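GH62 hydrolase (Scytalidium thermophilum, PDB 4PVA) probably removes α-L-arabinofuranosyl side groups from arabinoxylan, acting as a GH62 glycoside hydrolase in plant cell-wall breakdown. Local coordinates at residues G147-K150 and I151-D154; A198-P201 and R202-E206; A273-A277 and G278-V282. All blocks are in the same frame, centred on the assembly; numbering follows the deposited sequence.

Contact 1: G147-K150 and I151-D154; sequences GMPK and IIAD
The N-terminal end of helix 150-155 is built where M148, P149 and K150 meet I152, A153 and D154 one turn further on. P149 holds the N-cap position, and the evidence is in its carbonyl: A153 N donates to P149 O at 3.0 Å with an N-H...O angle of 175°, while I152 N approaches the same oxygen in a weak, strongly bent bond. The next rung, D154 N to K150 O at 2.8 Å, runs from the fifth residue to the first helical one.

The K150 and D154 side chains follow the same four-residue spacing. K150 stretches out nearly straight and bends only at its last torsion (chi4 -66°), which turns NZ onto D154 OD2 at 2.8 Å; the oxygen receives it through its syn lone pair. This salt bridge lies at the exposed surface.

On another flank of the turn, selenomethionine M148 crosses I152 at about a right angle, its SE 3.9 Å from I152 CG2 and 4.0 Å from A153 CB. Buried I152 lies alongside the P149 ring, pointing the same way, with CD1 4.2 Å from P149 CD.

The short helix bridges strands 141-142 and 162-168, which belong to successive four-stranded sheets. W161, just ahead of strand 162-168, packs against both P149 and I152, and P207, just ahead of strand 208-212, touches P149.

Contact 2: A198-P201 and R202-E206; sequences AQFP and RGMSE
Q199 and R202 close a β turn in the loop between strands 189-196 and 208-212: R202 N donates to Q199 O at 2.9 Å. The peptide bond before P201 is cis, and the F200 and P201 backbone angles match a type VIa turn. The R202 N to Q199 O hydrogen bond is bent (139°), its donor 39° above the Q199 carbonyl plane and so not on a lone pair.

The tightly packed part is aromatic. The cis bond brings the P201 ring back over F200, placing CB 4.0 Å above the centre of one ring face. Selenomethionine M204 comes instead to the edge: bent at chi2 (-69°), its chain sets CE near the ring plane, 3.8 Å from F200 CE1. F108 stacks on buried F200, Y115 meets it at a steep angle, and L181 touches M204, so the apolar groups pack on neighbouring strands; R202 O is also held by T195 OG1.

The other side is loose and wet. The guanidinium of R202 leads away from the turn. One water lies 2.9 Å from Q199 OE1 and near G203 O, although it has too few protons for every acceptor around it. A second water donates to P201 O at 2.7 Å and accepts from M204 N at 2.9 Å. G203 has positive phi, and a CB there would collide with Q199 OE1.

The chemistry therefore divides: apolar packing, the cis proline and the turn's own hydrogen bond set the shape, while two waters link polar atoms that do not reach each other directly.

Contact 3: A273-A277 and G278-V282; sequences ANPWA and GEANV
From P275 the backbone runs through W276 and A277, passes a nearly fully extended G278, and returns so that N281 faces P275. W276 and A277 both sit opposite F253 and form a classic β bulge against that residue of strand 251-258. E279 and A280 have helix-like angles, and the reversal closes with N281 N donating to G278 O at 3.1 Å.

The N281 amide fills the inside of this loop. Its CG lies between the backbone N and the carbonyl carbon (chi1 67°), which folds the amide back toward the preceding chain. There OD1 accepts from G278 N at 3.0 Å, and ND2 donates to W276 O at 3.1 Å. The second bond is fairly straight (162°) and leaves within the amide plane of N281, but reaches the oxygen from 68° above the W276 carbonyl plane; W26 NE1 also donates to that oxygen. ND2 has a further partner in W24 O.

P275 comes at N281 from the opposite direction, its CG 3.6 Å from N281 OD1, and its CD lies 3.9 Å from A280 CB. A280 CB also rests 3.5 Å from A273 O. A side chain at G278 would run into A277 O and press on P275 CG.

An alanine in place of N281 would take away both ends of the amide, and G278 N would probably be left without its acceptor and W24 O without this donor, while W276 O would keep W26 NE1. A single amide, used at both its oxygen and its nitrogen, thus ties the bulge, the turn and the W24 backbone together next to the start of strand 282-284.

How the contacts relate
Along the chain the three contacts come in series, and the sheets around them are those of the five-bladed β-propeller known for GH62. Contacts 1 and 2 are neighbours, their centres 17 Å apart: helix 150-155 leads into the blade that starts with strand 162-168, and contact 2 is the loop joining its last two strands. They touch through E206, whose OE1, in the conformer given, is 3.0 Å from I151 N, a probable hydrogen bond. Contact 3 lies about 34 and 36 Å from them, centre to centre, across the chain's centre from contact 2. It leads into strand 282-284, whose sheet unites the terminal strands 26-28 and 336-341, consistent with closure of the propeller ring.

Contact 1: G147-K150 and I151-D154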
ATOM      1  N   GLY A 147      -2.277 -15.107 -16.704  1.00 14.64           N
ATOM      2  CA  GLY A 147      -2.371 -15.653 -15.353  1.00 13.44           C
ATOM      3  C   GLY A 147      -1.100 -15.495 -14.537  1.00 12.83           C
ATOM      4  O   GLY A 147      -0.184 -14.702 -14.857  1.00 13.06           O
HETATM    5  N   MSE A 148      -1.010 -16.266 -13.464  1.00 12.52           N
HETATM    6  CA  MSE A 148       0.102 -16.131 -12.540  1.00 12.55           C
HETATM    7  C   MSE A 148       1.391 -16.488 -13.271  1.00 12.60           C
HETATM    8  O   MSE A 148       1.522 -17.577 -13.846  1.00 12.81           O
HETATM    9  CB  MSE A 148      -0.070 -17.062 -11.344  1.00 12.46           C
HETATM   10  CG  MSE A 148       1.086 -16.843 -10.383  1.00 13.23           C
HETATM   11 SE   MSE A 148       0.972 -18.017  -8.813  0.66 14.01          SE
HETATM   12  CE  MSE A 148      -0.720 -17.429  -8.057  1.00 13.15           C
ATOM     13  N   PRO A 149       2.394 -15.599 -13.236  1.00 11.91           N
ATOM     14  CA  PRO A 149       3.690 -15.921 -13.844  1.00 11.93           C
ATOM     15  C   PRO A 149       4.320 -17.186 -13.289  1.00 12.09           C
ATOM     16  O   PRO A 149       4.202 -17.515 -12.111  1.00 12.29           O
ATOM     17  CB  PRO A 149       4.532 -14.717 -13.465  1.00 12.09           C
ATOM     18  CG  PRO A 149       3.560 -13.604 -13.372  1.00 11.92           C
ATOM     19  CD  PRO A 149       2.343 -14.215 -12.753  1.00 11.86           C
ATOM     20  N   LYS A 150       5.050 -17.880 -14.168  1.00 12.75           N
ATOM     21  CA  LYS A 150       5.772 -19.079 -13.805  1.00 14.03           C
ATOM     22  C   LYS A 150       6.657 -18.905 -12.581  1.00 12.98           C
ATOM     23  O   LYS A 150       6.668 -19.740 -11.694  1.00 13.16           O
ATOM     24  CB  LYS A 150       6.646 -19.521 -14.974  1.00 15.54           C
ATOM     25  CG  LYS A 150       7.373 -20.815 -14.679  1.00 18.04           C
ATOM     26  CD  LYS A 150       8.069 -21.332 -15.923  1.00 21.34           C
ATOM     27  CE  LYS A 150       8.577 -22.732 -15.711  1.00 24.06           C
ATOM     28  NZ  LYS A 150       9.641 -22.778 -14.694  1.00 25.67           N
ATOM     29  N   ILE A 151       7.426 -17.817 -12.502  1.00 12.81           N
ATOM     30  CA  ILE A 151       8.367 -17.667 -11.400  1.00 13.08           C
ATOM     31  C   ILE A 151       7.629 -17.576 -10.063  1.00 12.39           C
ATOM     32  O   ILE A 151       8.113 -18.030  -9.046  1.00 13.20           O
ATOM     33  CB  ILE A 151       9.307 -16.469 -11.614  1.00 13.31           C
ATOM     34  CG1 ILE A 151      10.459 -16.534 -10.617  1.00 13.99           C
ATOM     35  CG2 ILE A 151       8.592 -15.143 -11.521  1.00 13.24           C
ATOM     36  CD1 ILE A 151      11.582 -15.546 -10.932  1.00 14.57           C
ATOM     37  N   ILE A 152       6.455 -16.971 -10.074  1.00 11.76           N
ATOM     38  CA  ILE A 152       5.661 -16.828  -8.857  1.00 11.87           C
ATOM     39  C   ILE A 152       5.026 -18.200  -8.524  1.00 12.06           C
ATOM     40  O   ILE A 152       5.136 -18.670  -7.399  1.00 12.62           O
ATOM     41  CB  ILE A 152       4.613 -15.716  -8.967  1.00 11.61           C
ATOM     42  CG1 ILE A 152       5.325 -14.416  -9.260  1.00 11.51           C
ATOM     43  CG2 ILE A 152       3.827 -15.591  -7.670  1.00 11.82           C
ATOM     44  CD1 ILE A 152       4.430 -13.205  -9.295  1.00 11.58           C
ATOM     45  N   ALA A 153       4.428 -18.893  -9.511  1.00 12.60           N
ATOM     46  CA  ALA A 153       3.911 -20.247  -9.279  1.00 13.17           C
ATOM     47  C   ALA A 153       4.987 -21.215  -8.771  1.00 13.55           C
ATOM     48  O   ALA A 153       4.725 -22.061  -7.900  1.00 14.20           O
ATOM     49  CB  ALA A 153       3.239 -20.798 -10.545  1.00 13.46           C
ATOM     50  N   ASP A 154       6.211 -21.052  -9.256  1.00 14.38           N
ATOM     51  CA  ASP A 154       7.298 -21.941  -8.849  1.00 15.43           C
ATOM     52  C   ASP A 154       7.801 -21.674  -7.453  1.00 15.64           C
ATOM     53  O   ASP A 154       8.433 -22.544  -6.848  1.00 17.62           O
ATOM     54  CB  ASP A 154       8.493 -21.792  -9.775  1.00 16.44           C
ATOM     55  CG  ASP A 154       8.300 -22.458 -11.132  1.00 17.42           C
ATOM     56  OD1 ASP A 154       7.329 -23.224 -11.331  1.00 18.53           O
ATOM     57  OD2 ASP A 154       9.137 -22.162 -12.027  1.00 19.66           O
TER

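Contact 2: A198-P201 and R202-E206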
ATOM      1  N   ALA A 198       5.115   4.389 -22.139  1.00 14.28           N
ATOM      2  CA  ALA A 198       4.330   4.391 -23.393  1.00 14.70           C
ATOM      3  C   ALA A 198       3.381   3.210 -23.483  1.00 14.43           C
ATOM      4  O   ALA A 198       2.253   3.346 -23.979  1.00 14.19           O
ATOM      5  CB  ALA A 198       5.258   4.421 -24.580  1.00 15.41           C
ATOM      6  N   GLN A 199       3.801   2.024 -23.033  1.00 13.52           N
ATOM      7  CA  GLN A 199       2.953   0.831 -23.071  1.00 13.54           C
ATOM      8  C   GLN A 199       1.941   0.671 -21.933  1.00 13.26           C
ATOM      9  O   GLN A 199       0.909   0.032 -22.127  1.00 12.88           O
ATOM     10  CB  GLN A 199       3.809  -0.411 -23.105  1.00 13.86           C
ATOM     11  CG  GLN A 199       4.602  -0.552 -24.387  1.00 15.46           C
ATOM     12  CD  GLN A 199       5.182  -1.928 -24.603  1.00 17.59           C
ATOM     13  OE1 GLN A 199       4.690  -2.908 -24.102  1.00 19.02           O
ATOM     14  NE2 GLN A 199       6.213  -2.002 -25.428  1.00 19.77           N
ATOM     15  N   PHE A 200       2.281   1.207 -20.747  1.00 13.09           N
ATOM     16  CA  PHE A 200       1.498   1.010 -19.526  1.00 12.87           C
ATOM     17  C   PHE A 200       0.013   1.221 -19.791  1.00 13.09           C
ATOM     18  O   PHE A 200      -0.318   2.241 -20.370  1.00 14.11           O
ATOM     19  CB  PHE A 200       1.984   1.979 -18.459  1.00 12.85           C
ATOM     20  CG  PHE A 200       1.298   1.800 -17.142  1.00 12.72           C
ATOM     21  CD1 PHE A 200       1.834   0.881 -16.200  1.00 12.57           C
ATOM     22  CD2 PHE A 200       0.104   2.442 -16.854  1.00 13.22           C
ATOM     23  CE1 PHE A 200       1.171   0.659 -15.002  1.00 12.65           C
ATOM     24  CE2 PHE A 200      -0.539   2.224 -15.648  1.00 13.17           C
ATOM     25  CZ  PHE A 200       0.002   1.326 -14.738  1.00 13.03           C
ATOM     26  N   PRO A 201      -0.864   0.345 -19.325  1.00 12.88           N
ATOM     27  CA  PRO A 201      -0.640  -0.796 -18.418  1.00 12.73           C
ATOM     28  C   PRO A 201      -0.256  -2.093 -19.080  1.00 13.01           C
ATOM     29  O   PRO A 201      -0.152  -3.107 -18.389  1.00 13.31           O
ATOM     30  CB  PRO A 201      -1.991  -0.949 -17.724  1.00 13.02           C
ATOM     31  CG  PRO A 201      -2.971  -0.477 -18.791  1.00 13.25           C
ATOM     32  CD  PRO A 201      -2.300   0.647 -19.478  1.00 13.42           C
ATOM     33  N   ARG A 202      -0.079  -2.103 -20.411  1.00 12.63           N
ATOM     34  CA  ARG A 202       0.275  -3.314 -21.130  1.00 12.66           C
ATOM     35  C   ARG A 202       1.766  -3.622 -21.074  1.00 12.16           C
ATOM     36  O   ARG A 202       2.545  -2.720 -20.852  1.00 12.51           O
ATOM     37  CB  ARG A 202      -0.157  -3.235 -22.617  1.00 12.86           C
ATOM     38  CG  ARG A 202      -1.626  -2.962 -22.799  1.00 13.33           C
ATOM     39  CD  ARG A 202      -1.932  -2.854 -24.301  1.00 14.50           C
ATOM     40  NE  ARG A 202      -3.266  -2.400 -24.578  1.00 16.27           N
ATOM     41  CZ  ARG A 202      -4.343  -3.171 -24.471  1.00 17.50           C
ATOM     42  NH1 ARG A 202      -4.225  -4.455 -24.145  1.00 17.38           N
ATOM     43  NH2 ARG A 202      -5.538  -2.649 -24.750  1.00 19.37           N
ATOM     44  N   GLY A 203       2.121  -4.875 -21.312  1.00 12.64           N
ATOM     45  CA  GLY A 203       3.474  -5.286 -21.558  1.00 12.88           C
ATOM     46  C   GLY A 203       4.311  -5.610 -20.340  1.00 12.66           C
ATOM     47  O   GLY A 203       5.511  -5.736 -20.472  1.00 12.86           O
HETATM   48  N   MSE A 204       3.703  -5.812 -19.167  1.00 12.47           N
HETATM   49  CA  MSE A 204       4.511  -6.160 -17.966  1.00 12.29           C
HETATM   50  C   MSE A 204       5.306  -7.425 -18.213  1.00 12.31           C
HETATM   51  O   MSE A 204       4.783  -8.433 -18.661  1.00 12.91           O
HETATM   52  CB  MSE A 204       3.643  -6.335 -16.705  1.00 12.65           C
HETATM   53  CG  MSE A 204       3.097  -5.040 -16.162  1.00 12.96           C
HETATM   54 SE   MSE A 204       4.568  -3.965 -15.431  0.64 12.97          SE
HETATM   55  CE  MSE A 204       3.506  -2.396 -14.946  1.00 14.22           C
ATOM     56  N   SER A 205       6.593  -7.360 -17.955  1.00 12.25           N
ATOM     57  CA  SER A 205       7.523  -8.446 -18.170  1.00 12.18           C
ATOM     58  C   SER A 205       7.324  -9.610 -17.193  1.00 11.97           C
ATOM     59  O   SER A 205       6.608  -9.489 -16.188  1.00 11.79           O
ATOM     60  CB  SER A 205       8.939  -7.915 -17.964  1.00 12.62           C
ATOM     61  OG  SER A 205       9.082  -7.430 -16.626  1.00 12.70           O
ATOM     62  N   GLU A 206       8.005 -10.716 -17.430  1.00 12.72           N
ATOM     63  CA  GLU A 206       8.032 -11.798 -16.441  0.53 13.02           C
ATOM     64  C   GLU A 206       8.685 -11.214 -15.201  1.00 12.79           C
ATOM     65  O   GLU A 206       9.662 -10.489 -15.288  1.00 13.00           O
ATOM     66  CB  GLU A 206       8.850 -13.000 -16.933  0.53 14.08           C
ATOM     67  CG  GLU A 206       9.003 -14.157 -15.939  0.53 14.59           C
ATOM     68  CD  GLU A 206       7.756 -15.018 -15.751  0.53 14.87           C
ATOM     69  OE1 GLU A 206       7.780 -15.925 -14.808  0.53 12.49           O
ATOM     70  OE2 GLU A 206       6.802 -14.765 -16.583  0.53 16.09           O
TER
HETATM   71  O   HOH W   1       6.894  -4.046 -22.615  1.00 27.74           O
HETATM   72  O   HOH W   2       0.874  -5.637 -18.531  1.00 14.52           O

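Contact 3: A273-A277 and G278-V282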
ATOM      1  N   ALA A 273      13.548  -3.518  16.575  1.00 12.06           N
ATOM      2  CA  ALA A 273      13.933  -2.514  17.555  1.00 12.32           C
ATOM      3  C   ALA A 273      14.090  -1.135  16.976  1.00 12.01           C
ATOM      4  O   ALA A 273      13.925  -0.147  17.684  1.00 12.78           O
ATOM      5  CB  ALA A 273      15.226  -2.935  18.259  1.00 12.84           C
ATOM      6  N   ASN A 274      14.418  -1.077  15.678  1.00 11.88           N
ATOM      7  CA  ASN A 274      14.563   0.219  14.980  0.60 11.97           C
ATOM      8  C   ASN A 274      14.003   0.081  13.580  1.00 11.52           C
ATOM      9  O   ASN A 274      14.711  -0.099  12.581  1.00 11.78           O
ATOM     10  CB  ASN A 274      15.973   0.795  14.950  0.60 12.33           C
ATOM     11  CG  ASN A 274      15.991   2.222  14.442  0.60 12.58           C
ATOM     12  OD1 ASN A 274      15.222   3.062  14.942  0.60 13.28           O
ATOM     13  ND2 ASN A 274      16.851   2.508  13.477  0.60 12.57           N
ATOM     14  N   PRO A 275      12.680   0.133  13.533  1.00 11.34           N
ATOM     15  CA  PRO A 275      11.956  -0.063  12.289  1.00 11.21           C
ATOM     16  C   PRO A 275      11.753   1.265  11.595  1.00 10.97           C
ATOM     17  O   PRO A 275      11.991   2.332  12.166  1.00 11.40           O
ATOM     18  CB  PRO A 275      10.612  -0.578  12.804  1.00 11.58           C
ATOM     19  CG  PRO A 275      10.371   0.239  14.053  1.00 11.49           C
ATOM     20  CD  PRO A 275      11.755   0.306  14.681  1.00 11.65           C
ATOM     21  N   TRP A 276      11.246   1.219  10.379  1.00 10.38           N
ATOM     22  CA  TRP A 276      10.734   2.450   9.743  1.00 10.27           C
ATOM     23  C   TRP A 276       9.525   2.929  10.552  1.00 10.32           C
ATOM     24  O   TRP A 276       9.495   4.113  10.939  1.00 10.64           O
ATOM     25  CB  TRP A 276      10.410   2.228   8.282  1.00 10.17           C
ATOM     26  CG  TRP A 276      10.097   3.482   7.560  1.00 10.48           C
ATOM     27  CD1 TRP A 276      10.987   4.388   7.080  1.00 10.65           C
ATOM     28  CD2 TRP A 276       8.780   4.018   7.270  1.00 10.33           C
ATOM     29  NE1 TRP A 276      10.314   5.435   6.460  1.00 11.18           N
ATOM     30  CE2 TRP A 276       8.968   5.225   6.566  1.00 10.49           C
ATOM     31  CE3 TRP A 276       7.471   3.584   7.513  1.00 10.38           C
ATOM     32  CZ2 TRP A 276       7.884   6.000   6.129  1.00 10.71           C
ATOM     33  CZ3 TRP A 276       6.436   4.357   7.060  1.00 10.51           C
ATOM     34  CH2 TRP A 276       6.656   5.540   6.412  1.00 10.48           C
ATOM     35  N   ALA A 277       8.582   2.028  10.831  1.00  9.97           N
ATOM     36  CA  ALA A 277       7.460   2.326  11.715  1.00 10.23           C
ATOM     37  C   ALA A 277       7.063   1.048  12.385  1.00 10.63           C
ATOM     38  O   ALA A 277       6.895   0.007  11.725  1.00 10.81           O
ATOM     39  CB  ALA A 277       6.276   2.903  10.941  1.00 10.47           C
ATOM     40  N   GLY A 278       6.904   1.084  13.691  1.00 10.56           N
ATOM     41  CA  GLY A 278       6.502  -0.069  14.452  1.00 10.89           C
ATOM     42  C   GLY A 278       6.241   0.325  15.896  1.00 11.26           C
ATOM     43  O   GLY A 278       6.441   1.480  16.286  1.00 11.22           O
ATOM     44  N   GLU A 279       5.862  -0.640  16.720  1.00 12.04           N
ATOM     45  CA  GLU A 279       5.640  -0.369  18.149  1.00 13.44           C
ATOM     46  C   GLU A 279       6.835   0.367  18.756  1.00 13.05           C
ATOM     47  O   GLU A 279       6.659   1.190  19.643  1.00 13.73           O
ATOM     48  CB  GLU A 279       5.405  -1.678  18.914  1.00 14.98           C
ATOM     49  CG  GLU A 279       5.016  -1.435  20.371  1.00 17.48           C
ATOM     50  CD  GLU A 279       4.728  -2.679  21.163  1.00 20.56           C
ATOM     51  OE1 GLU A 279       5.052  -3.806  20.719  1.00 22.30           O
ATOM     52  OE2 GLU A 279       4.199  -2.484  22.304  1.00 25.89           O
ATOM     53  N   ALA A 280       8.048   0.052  18.347  1.00 12.34           N
ATOM     54  CA  ALA A 280       9.242   0.614  18.967  1.00 12.69           C
ATOM     55  C   ALA A 280       9.375   2.115  18.814  1.00 12.88           C
ATOM     56  O   ALA A 280       9.988   2.751  19.676  1.00 14.02           O
ATOM     57  CB  ALA A 280      10.477  -0.067  18.399  1.00 12.73           C
ATOM     58  N   ASN A 281       8.855   2.705  17.736  1.00 12.05           N
ATOM     59  CA  ASN A 281       9.107   4.122  17.480  1.00 12.23           C
ATOM     60  C   ASN A 281       7.845   4.922  17.195  1.00 12.05           C
ATOM     61  O   ASN A 281       7.943   6.052  16.734  1.00 13.32           O
ATOM     62  CB  ASN A 281      10.128   4.323  16.355  1.00 12.28           C
ATOM     63  CG  ASN A 281       9.608   3.882  14.993  1.00 11.82           C
ATOM     64  OD1 ASN A 281       8.585   3.219  14.869  1.00 12.07           O
ATOM     65  ND2 ASN A 281      10.333   4.252  13.971  1.00 11.73           N
ATOM     66  N   VAL A 282       6.715   4.393  17.596  1.00 12.58           N
ATOM     67  CA  VAL A 282       5.438   5.075  17.481  1.00 13.26           C
ATOM     68  C   VAL A 282       4.958   5.355  18.862  1.00 13.71           C
ATOM     69  O   VAL A 282       4.847   4.460  19.675  1.00 14.26           O
ATOM     70  CB  VAL A 282       4.419   4.229  16.703  1.00 13.28           C
ATOM     71  CG1 VAL A 282       3.023   4.832  16.764  1.00 13.40           C
ATOM     72  CG2 VAL A 282       4.821   4.031  15.259  1.00 13.38           C
TER